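Local coordinates for D-threo-3-hydroxyaspartate dehydratase (Delftia, PDB 3WQE), which catalyses the pyridoxal-phosphate-dependent deamination of D-threo-3-hydroxyaspartate to oxaloacetate and ammonium, and also dehydrates D-serine and other 3-hydroxyaspartate isomers, at residues Val179-Gly184 against Val223-Thr228. Numbering follows the deposited sequence.
Sequences VLTHAG and VSVGST. With PLP (pyridoxal-5'-phosphate), chain F; 2TL (D-allothreonine), chain H.
H182 ND1 donates a nearly straight hydrogen bond (166°) to G226 O, 2.8 Å away. It meets a lone pair of that oxygen, in the carbonyl plane and close to the plane of the ring. CG of H182 lies anti to the backbone N (chi1 170°), which carries the imidazole forward to the cofactor. PLP lies over one ring face, with C3 above the ring centre, and CE1 comes within 3.3 Å of PLP C4. The backbone N of G184 lies above the opposite face, toward its rim. Also at the ring edge and in its plane, NE2 shares a hydrogen bond of 2.8 Å with OG1 of the bound D-allothreonine. A leucine at H182 would probably lose the grip on the ligand hydroxyl and leave G226 O without its donor.

Behind the pocket, 175-180 and 222-225 are adjacent parallel strands of the TIM-type barrel of the alanine racemase family, and their C-terminal ends carry the PLP site. S224 N bonds to V179 O, and T181 N to S224 O (both 2.9 Å). G226 N makes a weak bond to T181 O and also reaches E202.

V179 and V223 lie side by side, with their CG2 methyls 4.1 Å apart, beside helix 192-215. T181 CG2 meets V225 CG1 at 3.9 Å, while T181 OG1 turns to I145 O and T147. L180 CB packs on S224 CB; S224 OG bonds to E242 and R244.

S227 CB approaches H182 CE1 obliquely, and S227 OG bonds to T230 and S186. Just beyond this N-cap, T228 holds the PLP phosphate through N to O2P and OG1 to O1P.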
ATOM      1  N   VAL B 179     -25.026   6.070  19.032  1.00 11.49           N
ATOM      2  CA  VAL B 179     -25.117   5.937  17.550  1.00 11.53           C
ATOM      3  C   VAL B 179     -23.938   6.696  16.981  1.00 11.95           C
ATOM      4  O   VAL B 179     -23.388   7.629  17.558  1.00 12.82           O
ATOM      5  CB  VAL B 179     -26.411   6.521  16.958  1.00 11.89           C
ATOM      6  CG1 VAL B 179     -27.607   5.572  17.273  1.00 12.21           C
ATOM      7  CG2 VAL B 179     -26.750   7.946  17.532  1.00 12.65           C
ATOM      8  N   LEU B 180     -23.493   6.253  15.802  1.00 11.00           N
ATOM      9  CA  LEU B 180     -22.386   6.957  15.115  1.00 11.50           C
ATOM     10  C   LEU B 180     -22.635   6.974  13.654  1.00 12.01           C
ATOM     11  O   LEU B 180     -23.350   6.084  13.086  1.00 11.86           O
ATOM     12  CB  LEU B 180     -20.996   6.332  15.386  1.00 11.67           C
ATOM     13  CG  LEU B 180     -20.691   5.011  14.637  1.00 11.47           C
ATOM     14  CD1 LEU B 180     -19.161   4.797  14.650  1.00 13.22           C
ATOM     15  CD2 LEU B 180     -21.401   3.808  15.269  1.00 12.85           C
ATOM     16  N   THR B 181     -22.110   7.977  12.968  1.00 11.62           N
ATOM     17  CA  THR B 181     -22.155   8.047  11.487  1.00 11.68           C
ATOM     18  C   THR B 181     -20.879   8.573  10.958  1.00 12.84           C
ATOM     19  O   THR B 181     -20.199   9.338  11.696  1.00 13.23           O
ATOM     20  CB  THR B 181     -23.374   8.854  10.977  1.00 14.01           C
ATOM     21  OG1 THR B 181     -23.595   8.615   9.581  1.00 14.61           O
ATOM     22  CG2 THR B 181     -23.186  10.379  11.243  1.00 14.61           C
ATOM     23  N   HIS B 182     -20.580   8.302   9.663  1.00 13.37           N
ATOM     24  CA  HIS B 182     -19.428   8.900   9.018  1.00 13.97           C
ATOM     25  C   HIS B 182     -19.862   9.355   7.664  1.00 15.43           C
ATOM     26  O   HIS B 182     -20.267   8.516   6.814  1.00 17.58           O
ATOM     27  CB  HIS B 182     -18.354   7.816   8.835  1.00 14.30           C
ATOM     28  CG  HIS B 182     -17.234   8.265   7.966  1.00 17.90           C
ATOM     29  ND1 HIS B 182     -16.350   9.274   8.281  1.00 16.70           N
ATOM     30  CD2 HIS B 182     -16.815   7.707   6.722  1.00 17.57           C
ATOM     31  CE1 HIS B 182     -15.364   9.353   7.242  1.00 17.48           C
ATOM     32  NE2 HIS B 182     -15.687   8.447   6.312  1.00 18.43           N
ATOM     33  N   ALA B 183     -19.834  10.674   7.412  1.00 16.60           N
ATOM     34  CA  ALA B 183     -20.339  11.190   6.081  1.00 17.34           C
ATOM     35  C   ALA B 183     -19.200  11.189   5.059  1.00 18.11           C
ATOM     36  O   ALA B 183     -18.593  12.199   4.691  1.00 20.39           O
ATOM     37  CB  ALA B 183     -20.986  12.638   6.160  1.00 21.77           C
ATOM     38  N   GLY B 184     -18.856   9.952   4.645  1.00 15.78           N
ATOM     39  CA  GLY B 184     -17.679   9.754   3.809  1.00 15.45           C
ATOM     40  C   GLY B 184     -17.946  10.288   2.438  1.00 17.41           C
ATOM     41  O   GLY B 184     -16.931  10.480   1.694  1.00 20.11           O
ATOM     42  N   VAL B 223     -23.751  10.441  20.754  1.00 15.62           N
ATOM     43  CA  VAL B 223     -24.015  10.704  19.348  1.00 14.17           C
ATOM     44  C   VAL B 223     -22.673  11.100  18.755  1.00 14.77           C
ATOM     45  O   VAL B 223     -22.128  12.214  19.080  1.00 15.68           O
ATOM     46  CB  VAL B 223     -25.085  11.823  19.155  1.00 14.84           C
ATOM     47  CG1 VAL B 223     -25.189  12.143  17.650  1.00 15.85           C
ATOM     48  CG2 VAL B 223     -26.380  11.395  19.773  1.00 15.14           C
ATOM     49  N   SER B 224     -22.154  10.272  17.859  1.00 13.12           N
ATOM     50  CA  SER B 224     -20.725  10.464  17.359  1.00 13.83           C
ATOM     51  C   SER B 224     -20.849  10.689  15.837  1.00 13.73           C
ATOM     52  O   SER B 224     -21.398   9.821  15.087  1.00 14.95           O
ATOM     53  CB  SER B 224     -19.995   9.166  17.735  1.00 13.98           C
ATOM     54  OG  SER B 224     -18.606   9.267  17.247  1.00 14.06           O
ATOM     55  N   VAL B 225     -20.243  11.756  15.341  1.00 14.09           N
ATOM     56  CA  VAL B 225     -20.241  12.027  13.842  1.00 14.13           C
ATOM     57  C   VAL B 225     -18.802  12.228  13.387  1.00 16.11           C
ATOM     58  O   VAL B 225     -17.965  12.562  14.209  1.00 18.38           O
ATOM     59  CB  VAL B 225     -21.115  13.231  13.414  1.00 15.22           C
ATOM     60  CG1 VAL B 225     -22.549  13.092  13.971  1.00 14.96           C
ATOM     61  CG2 VAL B 225     -20.504  14.538  13.997  1.00 16.30           C
ATOM     62  N   GLY B 226     -18.628  12.240  12.075  1.00 15.55           N
ATOM     63  CA  GLY B 226     -17.387  12.990  11.603  1.00 17.60           C
ATOM     64  C   GLY B 226     -16.727  12.327  10.415  1.00 16.35           C
ATOM     65  O   GLY B 226     -16.711  11.133  10.288  1.00 17.05           O
ATOM     66  N   SER B 227     -16.122  13.220   9.644  1.00 18.21           N
ATOM     67  CA  SER B 227     -15.047  12.938   8.630  1.00 17.07           C
ATOM     68  C   SER B 227     -14.216  14.232   8.831  1.00 16.38           C
ATOM     69  O   SER B 227     -14.728  15.242   9.363  1.00 17.31           O
ATOM     70  CB  SER B 227     -15.660  12.895   7.216  1.00 17.81           C
ATOM     71  OG  SER B 227     -16.242  14.088   6.814  1.00 17.82           O
ATOM     72  N   THR B 228     -12.970  14.245   8.334  1.00 15.16           N
ATOM     73  CA  THR B 228     -12.207  15.515   8.487  1.00 16.01           C
ATOM     74  C   THR B 228     -12.927  16.671   7.834  1.00 17.76           C
ATOM     75  O   THR B 228     -13.018  17.775   8.419  1.00 17.69           O
ATOM     76  CB  THR B 228     -10.762  15.251   8.014  1.00 15.23           C
ATOM     77  OG1 THR B 228     -10.068  14.604   9.092  1.00 16.49           O
ATOM     78  CG2 THR B 228     -10.050  16.615   7.696  1.00 16.69           C
TER
HETATM   79  N1  PLP F 401     -14.916   7.497  11.384  1.00 13.57           N
HETATM   80  C2  PLP F 401     -15.027   6.449  10.561  1.00 13.12           C
HETATM   81  C2A PLP F 401     -15.981   5.324  10.931  1.00 13.64           C
HETATM   82  C3  PLP F 401     -14.361   6.378   9.288  1.00 16.38           C
HETATM   83  O3  PLP F 401     -14.496   5.306   8.480  1.00 17.31           O
HETATM   84  C4  PLP F 401     -13.404   7.369   9.018  1.00 13.82           C
HETATM   85  C4A PLP F 401     -12.662   7.453   7.774  1.00 16.81           C
HETATM   86  C5  PLP F 401     -13.277   8.455   9.974  1.00 13.29           C
HETATM   87  C6  PLP F 401     -14.087   8.455  11.147  1.00 13.92           C
HETATM   88  C5A PLP F 401     -12.203   9.555   9.764  1.00 13.46           C
HETATM   89  O4P PLP F 401     -12.442  10.355   8.615  1.00 14.34           O
HETATM   90  P   PLP F 401     -11.225  11.283   8.130  1.00 15.69           P
HETATM   91  O1P PLP F 401     -11.007  12.197   9.329  1.00 18.50           O
HETATM   92  O2P PLP F 401     -11.908  11.951   6.979  1.00 15.10           O
HETATM   93  O3P PLP F 401     -10.060  10.397   7.830  1.00 18.91           O
HETATM   94  N   2TL H 403     -13.058   6.459   6.697  1.00 17.41           N
HETATM   95  CA  2TL H 403     -12.317   6.520   5.379  1.00 15.69           C
HETATM   96  CB  2TL H 403     -13.347   7.072   4.364  1.00 18.98           C
HETATM   97  OG1 2TL H 403     -13.533   8.448   4.484  1.00 27.69           O
HETATM   98  CG2 2TL H 403     -14.647   6.443   4.206  1.00 18.44           C
HETATM   99  C   2TL H 403     -12.052   5.052   5.060  1.00 16.45           C
HETATM  100  O   2TL H 403     -12.704   4.225   5.696  1.00 17.42           O
HETATM  101  OXT 2TL H 403     -11.186   4.880   4.258  1.00 14.97           O